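Long-range contact in 5'-methylthioadenosine nucleosidase / s-adenosylhomocysteine nucleosidase (PDB 4PR3), which is a nucleosidase of the phosphorylase superfamily, with an alpha/beta fold built round a mixed beta-sheet, and holds adenine in a pocket: residues G57-L71 / M168-V180. Sequence-based numbering, arbitrary orientation.
Sequences GVGPVEAAVNLASAL and METYACLRACQAV. With ADE (adenine), chain C.
A172 and A176 turn their methyls onto helix 60-76, where two near-parallel helices of the phosphorylase-superfamily alpha/beta fold pack closely; the axes of segments 60-71 and 170-180 come within 8.0 Å and cross at -29°. Small residues permit this approach: the A172 methyl sits among P60, A63 and A64, its CB 3.9 Å from A63 CB, and A176 CB lies against L67 and A68. Larger side chains continue the packing along the helices. L67, its CG anti to the backbone N, lays CD2 alongside C173, 3.8 Å from C173 CB; toward the end of helix 170-180, L71 and V180 meet at about a right angle, with L71 CD1 3.7 Å from V180 CG2. Strand 83-91 backs C173 and C177.

The polar link lies at the N-terminal ends. A bend at chi2 (84°) folds the E169 carboxylate back to the turn before P60, where OE2 offers its anti lone pair to the N-H of G59, the N-cap residue, in a nearly straight bond (2.8 Å, 176°). Beside it, selenomethionine M168 joins the contact to the ligand pocket: its CE rests 3.6 Å from V58 CG1, while its CG lies 3.5 Å from N3 of adenine.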
loop_
_atom_site.group_PDB
_atom_site.type_symbol
_atom_site.label_atom_id
_atom_site.label_comp_id
_atom_site.label_asym_id
_atom_site.label_seq_id
_atom_site.Cartn_x
_atom_site.Cartn_y
_atom_site.Cartn_z
ATOM N N GLY A 57 8.561 -7.583 0.834
ATOM C CA GLY A 57 7.415 -8.045 1.595
ATOM C C GLY A 57 6.243 -8.431 0.711
ATOM O O GLY A 57 6.306 -8.297 -0.512
ATOM N N VAL A 58 5.164 -8.896 1.333
ATOM C CA VAL A 58 4.030 -9.456 0.604
ATOM C C VAL A 58 2.788 -8.565 0.678
ATOM O O VAL A 58 2.382 -8.136 1.757
ATOM C CB VAL A 58 3.688 -10.865 1.135
ATOM C CG1 VAL A 58 2.398 -11.379 0.524
ATOM C CG2 VAL A 58 4.836 -11.825 0.864
ATOM N N GLY A 59 2.189 -8.291 -0.477
ATOM C CA GLY A 59 0.976 -7.496 -0.534
ATOM C C GLY A 59 1.244 -6.038 -0.841
ATOM O O GLY A 59 2.367 -5.565 -0.679
ATOM N N PRO A 60 0.205 -5.313 -1.282
ATOM C CA PRO A 60 0.318 -3.906 -1.692
ATOM C C PRO A 60 0.786 -2.970 -0.575
ATOM O O PRO A 60 1.583 -2.075 -0.840
ATOM C CB PRO A 60 -1.109 -3.550 -2.122
ATOM C CG PRO A 60 -1.724 -4.860 -2.497
ATOM C CD PRO A 60 -1.143 -5.850 -1.530
ATOM N N VAL A 61 0.297 -3.165 0.644
ATOM C CA VAL A 61 0.674 -2.291 1.756
ATOM C C VAL A 61 2.124 -2.507 2.193
ATOM O O VAL A 61 2.866 -1.541 2.389
ATOM C CB VAL A 61 -0.285 -2.438 2.960
ATOM C CG1 VAL A 61 0.297 -1.773 4.204
ATOM C CG2 VAL A 61 -1.641 -1.848 2.623
ATOM N N GLU A 62 2.528 -3.767 2.329
ATOM C CA GLU A 62 3.907 -4.087 2.692
ATOM C C GLU A 62 4.873 -3.601 1.624
ATOM O O GLU A 62 5.925 -3.045 1.933
ATOM C CB GLU A 62 4.090 -5.591 2.912
ATOM C CG GLU A 62 3.342 -6.139 4.116
ATOM C CD GLU A 62 3.557 -5.300 5.359
ATOM O OE1 GLU A 62 4.731 -5.071 5.725
ATOM O OE2 GLU A 62 2.552 -4.860 5.964
ATOM N N ALA A 63 4.503 -3.810 0.365
ATOM C CA ALA A 63 5.330 -3.404 -0.766
ATOM C C ALA A 63 5.484 -1.890 -0.837
ATOM O O ALA A 63 6.584 -1.378 -1.056
ATOM C CB ALA A 63 4.746 -3.931 -2.062
ATOM N N ALA A 64 4.375 -1.179 -0.654
ATOM C CA ALA A 64 4.385 0.277 -0.702
ATOM C C ALA A 64 5.203 0.876 0.438
ATOM O O ALA A 64 6.013 1.770 0.221
ATOM C CB ALA A 64 2.969 0.816 -0.671
ATOM N N VAL A 65 4.987 0.377 1.651
ATOM C CA VAL A 65 5.679 0.908 2.816
ATOM C C VAL A 65 7.185 0.654 2.741
ATOM O O VAL A 65 7.985 1.570 2.935
ATOM C CB VAL A 65 5.106 0.337 4.135
ATOM C CG1 VAL A 65 5.995 0.709 5.315
ATOM C CG2 VAL A 65 3.686 0.835 4.363
ATOM N N ASN A 66 7.565 -0.584 2.444
ATOM C CA ASN A 66 8.976 -0.952 2.387
ATOM C C ASN A 66 9.763 -0.283 1.259
ATOM O O ASN A 66 10.898 0.140 1.462
ATOM C CB ASN A 66 9.139 -2.472 2.312
ATOM C CG ASN A 66 8.841 -3.156 3.631
ATOM O OD1 ASN A 66 9.052 -2.583 4.703
ATOM N ND2 ASN A 66 8.348 -4.388 3.560
ATOM N N LEU A 67 9.167 -0.186 0.075
ATOM C CA LEU A 67 9.872 0.395 -1.064
ATOM C C LEU A 67 9.942 1.916 -0.990
ATOM O O LEU A 67 10.948 2.510 -1.375
ATOM C CB LEU A 67 9.257 -0.052 -2.392
ATOM C CG LEU A 67 10.063 0.288 -3.651
ATOM C CD1 LEU A 67 11.480 -0.274 -3.570
ATOM C CD2 LEU A 67 9.360 -0.218 -4.901
ATOM N N ALA A 68 8.884 2.548 -0.493
ATOM C CA ALA A 68 8.879 4.001 -0.344
ATOM C C ALA A 68 9.918 4.452 0.677
ATOM O O ALA A 68 10.512 5.519 0.535
ATOM C CB ALA A 68 7.502 4.506 0.045
ATOM N N SER A 69 10.135 3.632 1.701
ATOM C CA SER A 69 11.132 3.933 2.722
ATOM C C SER A 69 12.534 3.796 2.154
ATOM O O SER A 69 13.384 4.662 2.362
ATOM C CB SER A 69 10.980 3.005 3.927
ATOM O OG SER A 69 9.825 3.326 4.676
ATOM N N ALA A 70 12.770 2.699 1.442
ATOM C CA ALA A 70 14.076 2.441 0.854
ATOM C C ALA A 70 14.447 3.539 -0.134
ATOM O O ALA A 70 15.555 4.068 -0.096
ATOM C CB ALA A 70 14.097 1.082 0.179
ATOM N N LEU A 71 13.505 3.893 -1.001
ATOM C CA LEU A 71 13.744 4.922 -2.008
ATOM C C LEU A 71 13.944 6.306 -1.389
ATOM O O LEU A 71 14.681 7.132 -1.925
ATOM C CB LEU A 71 12.603 4.952 -3.028
ATOM C CG LEU A 71 12.527 3.740 -3.956
ATOM C CD1 LEU A 71 11.350 3.862 -4.910
ATOM C CD2 LEU A 71 13.830 3.578 -4.720
HETATM N N MSE A 168 0.595 -9.610 -6.283
HETATM C CA MSE A 168 0.300 -8.856 -5.068
HETATM C C MSE A 168 1.099 -7.579 -4.792
HETATM O O MSE A 168 0.901 -6.941 -3.761
HETATM C CB MSE A 168 0.317 -9.802 -3.878
HETATM C CG MSE A 168 -0.635 -10.953 -4.099
HETATM SE SE MSE A 168 -0.430 -12.349 -2.800
HETATM C CE MSE A 168 -0.790 -11.286 -1.201
ATOM N N GLU A 169 1.999 -7.214 -5.699
ATOM C CA GLU A 169 3.029 -6.212 -5.404
ATOM C C GLU A 169 3.124 -5.039 -6.379
ATOM O O GLU A 169 3.074 -3.882 -5.973
ATOM C CB GLU A 169 4.407 -6.858 -5.222
ATOM C CG GLU A 169 4.598 -7.534 -3.874
ATOM C CD GLU A 169 4.044 -8.946 -3.845
ATOM O OE1 GLU A 169 4.228 -9.678 -4.846
ATOM O OE2 GLU A 169 3.424 -9.319 -2.826
ATOM N N THR A 170 3.323 -5.361 -7.653
ATOM C CA THR A 170 3.807 -4.422 -8.665
ATOM C C THR A 170 3.183 -3.023 -8.677
ATOM O O THR A 170 3.913 -2.037 -8.736
ATOM C CB THR A 170 3.673 -5.041 -10.068
ATOM O OG1 THR A 170 4.363 -6.295 -10.095
ATOM C CG2 THR A 170 4.257 -4.121 -11.130
ATOM N N TYR A 171 1.858 -2.921 -8.612
ATOM C CA TYR A 171 1.223 -1.602 -8.623
ATOM C C TYR A 171 1.679 -0.744 -7.442
ATOM O O TYR A 171 1.816 0.472 -7.561
ATOM C CB TYR A 171 -0.306 -1.704 -8.640
ATOM C CG TYR A 171 -0.994 -0.358 -8.576
ATOM C CD1 TYR A 171 -1.297 0.345 -9.738
ATOM C CD2 TYR A 171 -1.334 0.214 -7.355
ATOM C CE1 TYR A 171 -1.916 1.579 -9.680
ATOM C CE2 TYR A 171 -1.948 1.442 -7.290
ATOM C CZ TYR A 171 -2.238 2.122 -8.453
ATOM O OH TYR A 171 -2.854 3.349 -8.381
ATOM N N ALA A 172 1.904 -1.381 -6.300
ATOM C CA ALA A 172 2.396 -0.671 -5.131
ATOM C C ALA A 172 3.826 -0.184 -5.362
ATOM O O ALA A 172 4.212 0.886 -4.887
ATOM C CB ALA A 172 2.321 -1.557 -3.904
ATOM N N CYS A 173 4.607 -0.974 -6.094
ATOM C CA CYS A 173 5.969 -0.588 -6.443
ATOM C C CYS A 173 5.955 0.625 -7.357
ATOM O O CYS A 173 6.765 1.540 -7.205
ATOM C CB CYS A 173 6.698 -1.738 -7.139
ATOM S SG CYS A 173 6.971 -3.190 -6.104
ATOM N N LEU A 174 5.021 0.622 -8.303
ATOM C CA LEU A 174 4.898 1.693 -9.280
ATOM C C LEU A 174 4.654 3.039 -8.620
ATOM O O LEU A 174 5.347 4.016 -8.911
ATOM C CB LEU A 174 3.767 1.391 -10.263
ATOM C CG LEU A 174 3.590 2.447 -11.356
ATOM C CD1 LEU A 174 4.871 2.582 -12.166
ATOM C CD2 LEU A 174 2.419 2.106 -12.255
ATOM N N ARG A 175 3.663 3.089 -7.734
ATOM C CA ARG A 175 3.307 4.333 -7.060
ATOM C C ARG A 175 4.460 4.840 -6.207
ATOM O O ARG A 175 4.653 6.044 -6.072
ATOM C CB ARG A 175 2.048 4.149 -6.213
ATOM C CG ARG A 175 0.819 3.786 -7.020
ATOM C CD ARG A 175 0.460 4.872 -8.029
ATOM N NE ARG A 175 0.153 6.142 -7.378
ATOM C CZ ARG A 175 0.859 7.257 -7.537
ATOM N NH1 ARG A 175 1.916 7.271 -8.340
ATOM N NH2 ARG A 175 0.505 8.362 -6.895
ATOM N N ALA A 176 5.228 3.913 -5.646
ATOM C CA ALA A 176 6.421 4.261 -4.883
ATOM C C ALA A 176 7.500 4.856 -5.791
ATOM O O ALA A 176 8.140 5.848 -5.440
ATOM C CB ALA A 176 6.954 3.041 -4.147
ATOM N N CYS A 177 7.691 4.249 -6.959
ATOM C CA CYS A 177 8.683 4.725 -7.918
ATOM C C CYS A 177 8.284 6.063 -8.537
ATOM O O CYS A 177 9.128 6.930 -8.751
ATOM C CB CYS A 177 8.911 3.688 -9.018
ATOM S SG CYS A 177 9.647 2.138 -8.448
ATOM N N GLN A 178 6.997 6.226 -8.826
ATOM C CA GLN A 178 6.495 7.478 -9.380
ATOM C C GLN A 178 6.617 8.600 -8.361
ATOM O O GLN A 178 6.816 9.761 -8.720
ATOM C CB GLN A 178 5.039 7.329 -9.823
ATOM C CG GLN A 178 4.860 6.505 -11.088
ATOM C CD GLN A 178 3.398 6.299 -11.449
ATOM O OE1 GLN A 178 2.526 6.256 -10.579
ATOM N NE2 GLN A 178 3.126 6.169 -12.741
ATOM N N ALA A 179 6.503 8.239 -7.086
ATOM C CA ALA A 179 6.595 9.203 -5.997
ATOM C C ALA A 179 7.973 9.858 -5.930
ATOM O O ALA A 179 8.079 11.054 -5.663
ATOM C CB ALA A 179 6.256 8.538 -4.675
ATOM N N VAL A 180 9.025 9.070 -6.144
ATOM C CA VAL A 180 10.386 9.604 -6.175
ATOM C C VAL A 180 10.946 9.854 -7.587
ATOM O O VAL A 180 12.063 10.345 -7.736
ATOM C CB VAL A 180 11.362 8.716 -5.378
ATOM C CG1 VAL A 180 10.905 8.597 -3.934
ATOM C CG2 VAL A 180 11.472 7.350 -6.018
HETATM N N9 ADE C . 1.418 -14.635 -7.315
HETATM C C8 ADE C . 1.548 -15.900 -7.815
HETATM N N7 ADE C . 0.404 -16.507 -8.017
HETATM C C5 ADE C . -0.542 -15.576 -7.623
HETATM C C6 ADE C . -1.950 -15.607 -7.590
HETATM N N6 ADE C . -2.674 -16.662 -7.979
HETATM N N1 ADE C . -2.591 -14.510 -7.139
HETATM C C2 ADE C . -1.867 -13.454 -6.747
HETATM N N3 ADE C . -0.543 -13.309 -6.730
HETATM C C4 ADE C . 0.065 -14.417 -7.184
#